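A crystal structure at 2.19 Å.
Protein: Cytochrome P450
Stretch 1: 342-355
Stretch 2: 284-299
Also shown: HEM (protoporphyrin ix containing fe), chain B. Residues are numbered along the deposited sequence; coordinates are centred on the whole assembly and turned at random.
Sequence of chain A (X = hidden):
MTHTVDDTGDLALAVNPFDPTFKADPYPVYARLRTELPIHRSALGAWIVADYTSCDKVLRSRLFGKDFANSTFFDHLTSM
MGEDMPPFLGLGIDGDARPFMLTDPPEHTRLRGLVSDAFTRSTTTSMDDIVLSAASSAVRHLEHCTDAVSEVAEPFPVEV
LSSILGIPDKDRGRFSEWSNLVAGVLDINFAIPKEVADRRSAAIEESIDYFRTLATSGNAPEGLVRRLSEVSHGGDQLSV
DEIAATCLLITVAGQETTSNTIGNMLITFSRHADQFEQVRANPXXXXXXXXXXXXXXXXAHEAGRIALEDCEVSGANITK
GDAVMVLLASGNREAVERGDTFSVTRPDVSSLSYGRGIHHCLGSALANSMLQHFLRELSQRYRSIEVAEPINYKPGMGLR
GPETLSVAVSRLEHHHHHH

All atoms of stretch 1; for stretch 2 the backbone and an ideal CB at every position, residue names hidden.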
# COMPACT_ATOMS: atom_id res chain seq x y z
N PHE A 342 0.71 -8.54 -19.69
CA PHE A 342 -0.45 -8.23 -18.90
C PHE A 342 -1.59 -9.00 -19.54
O PHE A 342 -1.97 -8.74 -20.69
CB PHE A 342 -0.72 -6.71 -18.84
CG PHE A 342 -2.01 -6.34 -18.11
CD1 PHE A 342 -3.12 -5.91 -18.83
CD2 PHE A 342 -2.11 -6.41 -16.73
CE1 PHE A 342 -4.29 -5.57 -18.18
CE2 PHE A 342 -3.27 -6.04 -16.07
CZ PHE A 342 -4.37 -5.64 -16.80
N SER A 343 -2.11 -9.98 -18.79
CA SER A 343 -3.24 -10.79 -19.26
C SER A 343 -4.27 -10.95 -18.15
O SER A 343 -3.98 -11.49 -17.09
CB SER A 343 -2.78 -12.15 -19.78
OG SER A 343 -3.90 -12.99 -20.04
N VAL A 344 -5.48 -10.47 -18.42
CA VAL A 344 -6.58 -10.50 -17.46
C VAL A 344 -7.27 -11.86 -17.51
O VAL A 344 -8.22 -12.13 -16.77
CB VAL A 344 -7.61 -9.39 -17.78
CG1 VAL A 344 -8.86 -9.56 -16.96
CG2 VAL A 344 -7.02 -8.01 -17.55
N THR A 345 -6.80 -12.74 -18.39
CA THR A 345 -7.42 -14.06 -18.45
C THR A 345 -6.61 -15.16 -17.76
O THR A 345 -7.04 -16.31 -17.75
CB THR A 345 -7.84 -14.45 -19.87
OG1 THR A 345 -6.74 -14.27 -20.76
CG2 THR A 345 -9.00 -13.57 -20.33
N ARG A 346 -5.47 -14.81 -17.18
CA ARG A 346 -4.70 -15.72 -16.33
C ARG A 346 -5.54 -16.53 -15.34
O ARG A 346 -6.10 -15.97 -14.39
CB ARG A 346 -3.63 -14.95 -15.56
CG ARG A 346 -2.27 -14.98 -16.20
CD ARG A 346 -1.30 -14.09 -15.44
NE ARG A 346 -0.36 -13.42 -16.34
CZ ARG A 346 0.54 -14.03 -17.10
NH1 ARG A 346 1.36 -13.32 -17.86
NH2 ARG A 346 0.64 -15.35 -17.09
N PRO A 347 -5.63 -17.85 -15.56
CA PRO A 347 -6.40 -18.73 -14.68
C PRO A 347 -5.51 -19.22 -13.53
O PRO A 347 -5.30 -20.42 -13.37
CB PRO A 347 -6.80 -19.88 -15.62
CG PRO A 347 -5.82 -19.85 -16.77
CD PRO A 347 -4.97 -18.61 -16.64
N ASP A 348 -5.03 -18.28 -12.73
CA ASP A 348 -3.80 -18.47 -11.97
C ASP A 348 -3.67 -17.32 -10.95
O ASP A 348 -4.18 -17.41 -9.82
CB ASP A 348 -2.61 -18.52 -12.96
CG ASP A 348 -1.23 -18.70 -12.29
OD1 ASP A 348 -0.95 -18.09 -11.23
OD2 ASP A 348 -0.39 -19.41 -12.87
N VAL A 349 -3.00 -16.24 -11.39
CA VAL A 349 -2.75 -15.01 -10.58
C VAL A 349 -2.16 -15.22 -9.17
O VAL A 349 -2.82 -15.02 -8.14
CB VAL A 349 -3.95 -14.03 -10.54
CG1 VAL A 349 -3.47 -12.67 -10.05
CG2 VAL A 349 -4.61 -13.87 -11.91
N SER A 350 -0.89 -15.65 -9.16
CA SER A 350 -0.05 -15.75 -7.97
C SER A 350 0.64 -14.41 -7.94
O SER A 350 1.08 -13.92 -9.01
CB SER A 350 0.97 -16.90 -8.19
OG SER A 350 1.97 -16.96 -7.18
N SER A 351 0.71 -13.78 -6.76
CA SER A 351 1.22 -12.41 -6.65
C SER A 351 1.82 -12.16 -5.26
O SER A 351 1.34 -12.72 -4.26
CB SER A 351 0.10 -11.39 -6.95
OG SER A 351 0.38 -10.08 -6.48
N LEU A 352 2.88 -11.35 -5.21
CA LEU A 352 3.46 -10.89 -3.94
C LEU A 352 2.96 -9.49 -3.49
O LEU A 352 3.43 -8.98 -2.49
CB LEU A 352 4.98 -10.90 -4.00
CG LEU A 352 5.63 -12.26 -4.28
CD1 LEU A 352 7.06 -11.99 -4.72
CD2 LEU A 352 5.59 -13.15 -3.05
N SER A 353 1.98 -8.92 -4.19
CA SER A 353 1.64 -7.51 -3.93
C SER A 353 1.08 -7.16 -2.52
O SER A 353 1.12 -6.01 -2.12
CB SER A 353 0.78 -6.93 -5.06
OG SER A 353 1.51 -7.11 -6.26
N TYR A 354 0.59 -8.19 -1.82
CA TYR A 354 0.06 -8.03 -0.48
C TYR A 354 0.98 -8.59 0.63
O TYR A 354 0.61 -8.58 1.80
CB TYR A 354 -1.31 -8.68 -0.40
CG TYR A 354 -2.47 -7.98 -1.09
CD1 TYR A 354 -2.82 -6.64 -0.77
CD2 TYR A 354 -3.29 -8.67 -2.04
CE1 TYR A 354 -3.92 -6.00 -1.36
CE2 TYR A 354 -4.41 -8.04 -2.62
CZ TYR A 354 -4.68 -6.68 -2.28
OH TYR A 354 -5.76 -6.03 -2.80
N GLY A 355 2.18 -9.06 0.26
CA GLY A 355 3.11 -9.61 1.22
C GLY A 355 2.67 -11.06 1.40
O GLY A 355 1.73 -11.49 0.73
N UNK A 284 -17.05 -12.17 -15.69
CA UNK A 284 -16.62 -13.19 -14.73
C UNK A 284 -15.10 -13.13 -14.46
O UNK A 284 -14.59 -13.79 -13.56
CB UNK A 284 -17.00 -14.58 -15.25
N UNK A 285 -14.38 -12.35 -15.26
CA UNK A 285 -12.93 -12.20 -15.09
C UNK A 285 -12.52 -10.98 -14.25
O UNK A 285 -11.33 -10.78 -14.01
CB UNK A 285 -12.27 -12.10 -16.47
N UNK A 286 -13.50 -10.20 -13.78
CA UNK A 286 -13.26 -8.95 -13.03
C UNK A 286 -12.33 -9.13 -11.84
O UNK A 286 -11.52 -8.26 -11.57
CB UNK A 286 -14.59 -8.37 -12.54
N UNK A 287 -12.45 -10.26 -11.13
CA UNK A 287 -11.59 -10.48 -9.99
C UNK A 287 -10.17 -10.85 -10.41
O UNK A 287 -9.20 -10.35 -9.84
CB UNK A 287 -12.18 -11.58 -9.10
N UNK A 288 -10.06 -11.66 -11.45
CA UNK A 288 -8.77 -12.11 -12.00
C UNK A 288 -7.97 -10.96 -12.60
O UNK A 288 -6.75 -10.96 -12.53
CB UNK A 288 -9.00 -13.18 -13.07
N UNK A 289 -8.69 -9.99 -13.18
CA UNK A 289 -8.13 -8.76 -13.75
C UNK A 289 -7.58 -7.84 -12.71
O UNK A 289 -6.60 -7.12 -12.96
CB UNK A 289 -9.19 -8.02 -14.56
N UNK A 290 -8.26 -7.79 -11.57
CA UNK A 290 -7.80 -6.96 -10.47
C UNK A 290 -6.48 -7.51 -9.89
O UNK A 290 -5.49 -6.78 -9.81
CB UNK A 290 -8.87 -6.88 -9.38
N UNK A 291 -6.47 -8.80 -9.55
CA UNK A 291 -5.25 -9.52 -9.14
C UNK A 291 -4.09 -9.34 -10.13
O UNK A 291 -2.92 -9.28 -9.72
CB UNK A 291 -5.56 -11.01 -8.99
N UNK A 292 -4.42 -9.26 -11.42
CA UNK A 292 -3.45 -9.09 -12.50
C UNK A 292 -2.87 -7.68 -12.58
O UNK A 292 -1.65 -7.52 -12.70
CB UNK A 292 -4.11 -9.44 -13.84
N UNK A 293 -3.73 -6.66 -12.55
CA UNK A 293 -3.26 -5.28 -12.39
C UNK A 293 -2.26 -5.25 -11.21
O UNK A 293 -1.10 -4.82 -11.35
CB UNK A 293 -4.43 -4.32 -12.15
N UNK A 294 -2.69 -5.77 -10.08
CA UNK A 294 -1.92 -5.66 -8.83
C UNK A 294 -0.58 -6.39 -8.98
O UNK A 294 0.44 -5.93 -8.42
CB UNK A 294 -2.71 -6.23 -7.65
N UNK A 295 -0.60 -7.48 -9.76
CA UNK A 295 0.62 -8.22 -10.11
C UNK A 295 1.54 -7.44 -11.07
O UNK A 295 2.73 -7.29 -10.80
CB UNK A 295 0.24 -9.56 -10.74
N UNK A 296 0.96 -6.99 -12.19
CA UNK A 296 1.67 -6.25 -13.27
C UNK A 296 2.12 -4.87 -12.82
O UNK A 296 3.18 -4.41 -13.21
CB UNK A 296 0.77 -6.11 -14.50
N UNK A 297 1.29 -4.17 -12.04
CA UNK A 297 1.66 -2.84 -11.61
C UNK A 297 1.30 -2.64 -10.14
O UNK A 297 0.34 -1.96 -9.83
CB UNK A 297 0.98 -1.79 -12.48
N UNK A 298 2.11 -3.22 -9.23
CA UNK A 298 1.76 -3.17 -7.80
C UNK A 298 1.96 -1.78 -7.26
O UNK A 298 2.78 -1.03 -7.81
CB UNK A 298 2.59 -4.17 -6.99
N UNK A 299 1.18 -1.37 -6.24
CA UNK A 299 1.38 0.02 -5.80
C UNK A 299 2.63 0.15 -4.91
O UNK A 299 3.27 1.23 -4.87
CB UNK A 299 0.15 0.52 -5.04
CHA HEM B . 0.38 -4.45 5.19
CHB HEM B . 0.01 -3.98 0.26
CHC HEM B . -4.47 -2.05 0.78
CHD HEM B . -3.98 -2.36 5.79
C1A HEM B . 0.61 -4.41 3.76
C2A HEM B . 1.95 -4.77 3.19
C3A HEM B . 1.80 -4.63 1.76
C4A HEM B . 0.42 -4.17 1.60
CMA HEM B . 2.87 -4.88 0.67
CAA HEM B . 3.26 -5.25 3.82
CBA HEM B . 3.08 -6.78 3.90
CGA HEM B . 4.39 -7.49 4.28
O1A HEM B . 5.31 -6.90 4.92
O2A HEM B . 4.51 -8.71 3.97
C1B HEM B . -1.29 -3.37 -0.00
C2B HEM B . -1.73 -3.26 -1.39
C3B HEM B . -3.02 -2.66 -1.20
C4B HEM B . -3.20 -2.52 0.24
CMB HEM B . -1.05 -3.58 -2.69
CAB HEM B . -3.92 -2.31 -2.33
CBB HEM B . -4.53 -1.15 -2.32
C1C HEM B . -4.75 -2.00 2.20
C2C HEM B . -5.94 -1.34 2.74
C3C HEM B . -5.76 -1.44 4.21
C4C HEM B . -4.50 -2.12 4.46
CMC HEM B . -7.04 -0.72 1.93
CAC HEM B . -6.63 -0.92 5.31
CBC HEM B . -7.86 -0.50 5.10
C1D HEM B . -2.66 -2.93 6.09
C2D HEM B . -2.29 -3.26 7.46
C3D HEM B . -0.97 -3.88 7.31
C4D HEM B . -0.78 -3.89 5.85
CMD HEM B . -3.07 -2.93 8.72
CAD HEM B . -0.05 -4.39 8.39
CBD HEM B . -0.29 -5.91 8.48
CGD HEM B . 0.54 -6.57 9.53
O1D HEM B . 0.01 -7.54 10.14
O2D HEM B . 1.72 -6.14 9.76
NA HEM B . -0.43 -4.14 2.78
NB HEM B . -2.17 -3.00 0.98
NC HEM B . -3.90 -2.53 3.21
ND HEM B . -1.79 -3.35 5.12
FE HEM B . -2.06 -3.05 3.07

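Position 284 has no stretch 1 atom within 5.5 Å of its ideal CB, so contact sets no preference; it is Gln284. At 285 the CB points toward stretch 1, its ideal position 4.1 Å from Val344 O. A flat or long apolar side chain could cover that turn, and Phe285 does: Thr345 CG2 lies over its ring face, 4.2 Å from the centroid, while Val344 O sits at the ring edge, 3.3 Å from Phe285 CD1.

Positions 286 (CB directed away) and 287 (out of reach) are unconstrained by stretch 1; they are Ile286 and Glu287. At 288 the CB points toward stretch 1, its ideal position 3.9 Å from Val344 O and 4.2 Å from Arg346 O, so a small or donor-bearing side chain would suit; it is Asn288.

At 289 the backbones run close, the CA atoms of 289 and Val344 being 4.4 Å apart, so a small side chain suits; it is Ala289. Position 290 points away and is Val290. At 291 the CB points toward stretch 1, where Val349 offers an apolar side chain; a compact apolar residue would be compatible, and it is Ala291.

At 292 the CB points toward stretch 1, its ideal position 3.8 Å from Ser343 O; Ser343 N and the Arg346 guanidinium, both donors, lie within reach of a longer side chain carrying an acceptor, preferably acidic. Glu292 OE2 accepts from Ser343 N (2.9 Å, 171°) and from Arg346 NE (3.2 Å, 158°), the latter within a salt bridge.

At 293 the CB is sideways, 4.4 Å from Phe342 CE2; several apolar residues would fit. Val293 CG2 packs 3.8 Å from Phe342 CZ. At 294 the CB points toward the Tyr354 ring, with Ser353 CB 4.4 Å to the side, inviting a medium apolar chain; Leu294 CD1 reaches 3.5 Å from Tyr354 OH, while Leu294 O accepts from Ser353 OG (2.7 Å).

Position 295 runs sideways past Ser351 CB, 4.2 Å from the ideal CB, leaving room for a long chain. Arg295 turns back to 292: its NE donates to Glu292 OE1 and its NH2 to Glu292 OE2, both at 2.9 Å. The carboxylate thus offsets two like charges; Arg295 NH2 and Arg346 NE, both donors, are 3.5 Å apart without a hydrogen bond.

At 296, with CB 3.7 Å from Phe342 CD2, a large apolar side chain suits; Phe296 presents a ring face to Phe342 CB, 3.6 Å from its centroid. Position 297 leaves helical angles and is Glu297, without contact. At 298, phi of -72° and psi of 150° admit proline; Pro298 CB lies 3.3 Å from Ser353 OG. At 299 the CB is sideways with no stretch 1 atom within 5.5 Å, so stretch 1 sets no preference; it is Pro299.

Stretch 2 (284-299) QFIENAVAEVLRFEPP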
# COMPACT_ATOMS: atom_id res chain seq x y z
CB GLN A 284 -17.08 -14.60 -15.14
CG GLN A 284 -16.36 -15.20 -16.34
CD GLN A 284 -17.09 -14.97 -17.66
OE1 GLN A 284 -17.11 -13.86 -18.20
NE2 GLN A 284 -17.67 -16.04 -18.19
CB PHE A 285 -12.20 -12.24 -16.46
CG PHE A 285 -11.99 -13.65 -17.01
CD1 PHE A 285 -10.75 -14.26 -16.93
CD2 PHE A 285 -13.03 -14.36 -17.58
CE1 PHE A 285 -10.54 -15.54 -17.41
CE2 PHE A 285 -12.84 -15.65 -18.08
CZ PHE A 285 -11.59 -16.25 -17.99
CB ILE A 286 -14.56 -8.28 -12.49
CG1 ILE A 286 -15.53 -9.33 -11.93
CG2 ILE A 286 -15.22 -7.41 -13.55
CD1 ILE A 286 -15.48 -9.57 -10.43
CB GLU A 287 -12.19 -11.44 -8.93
CG GLU A 287 -12.73 -12.77 -9.42
CD GLU A 287 -14.23 -12.75 -9.73
OE1 GLU A 287 -14.60 -13.11 -10.87
OE2 GLU A 287 -15.04 -12.39 -8.84
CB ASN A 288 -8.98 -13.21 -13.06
CG ASN A 288 -10.07 -14.21 -12.68
OD1 ASN A 288 -10.97 -13.91 -11.90
ND2 ASN A 288 -10.03 -15.40 -13.29
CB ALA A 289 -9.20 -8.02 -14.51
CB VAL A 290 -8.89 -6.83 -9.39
CG1 VAL A 290 -8.29 -6.37 -8.07
CG2 VAL A 290 -9.97 -5.89 -9.87
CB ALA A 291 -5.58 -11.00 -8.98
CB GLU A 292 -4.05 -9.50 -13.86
CG GLU A 292 -3.08 -9.33 -15.03
CD GLU A 292 -1.89 -10.31 -15.05
OE1 GLU A 292 -1.60 -11.01 -14.06
OE2 GLU A 292 -1.22 -10.39 -16.09
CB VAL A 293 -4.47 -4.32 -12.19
CG1 VAL A 293 -4.06 -2.91 -11.86
CG2 VAL A 293 -5.37 -4.33 -13.42
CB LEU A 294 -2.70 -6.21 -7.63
CG LEU A 294 -3.77 -5.35 -6.94
CD1 LEU A 294 -4.67 -6.21 -6.09
CD2 LEU A 294 -3.25 -4.23 -6.08
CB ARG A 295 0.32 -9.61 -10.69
CG ARG A 295 1.58 -10.44 -10.84
CD ARG A 295 1.42 -11.63 -11.79
NE ARG A 295 1.10 -11.30 -13.19
CZ ARG A 295 1.97 -10.92 -14.13
NH1 ARG A 295 3.26 -10.76 -13.86
NH2 ARG A 295 1.56 -10.71 -15.37
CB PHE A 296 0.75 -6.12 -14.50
CG PHE A 296 1.45 -5.70 -15.76
CD1 PHE A 296 2.24 -6.59 -16.47
CD2 PHE A 296 1.28 -4.41 -16.27
CE1 PHE A 296 2.88 -6.19 -17.66
CE2 PHE A 296 1.93 -4.01 -17.44
CZ PHE A 296 2.72 -4.91 -18.15
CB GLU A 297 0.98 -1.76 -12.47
CG GLU A 297 1.52 -1.60 -13.90
CD GLU A 297 2.79 -0.76 -13.99
OE1 GLU A 297 3.39 -0.45 -12.94
OE2 GLU A 297 3.22 -0.44 -15.13
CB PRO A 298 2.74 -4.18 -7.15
CG PRO A 298 3.58 -4.73 -8.28
CD PRO A 298 3.44 -3.81 -9.45
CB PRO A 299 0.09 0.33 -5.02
CG PRO A 299 -0.35 -1.01 -4.51
CD PRO A 299 0.07 -2.03 -5.55
O HOH W 1 -1.02 -0.83 2.68
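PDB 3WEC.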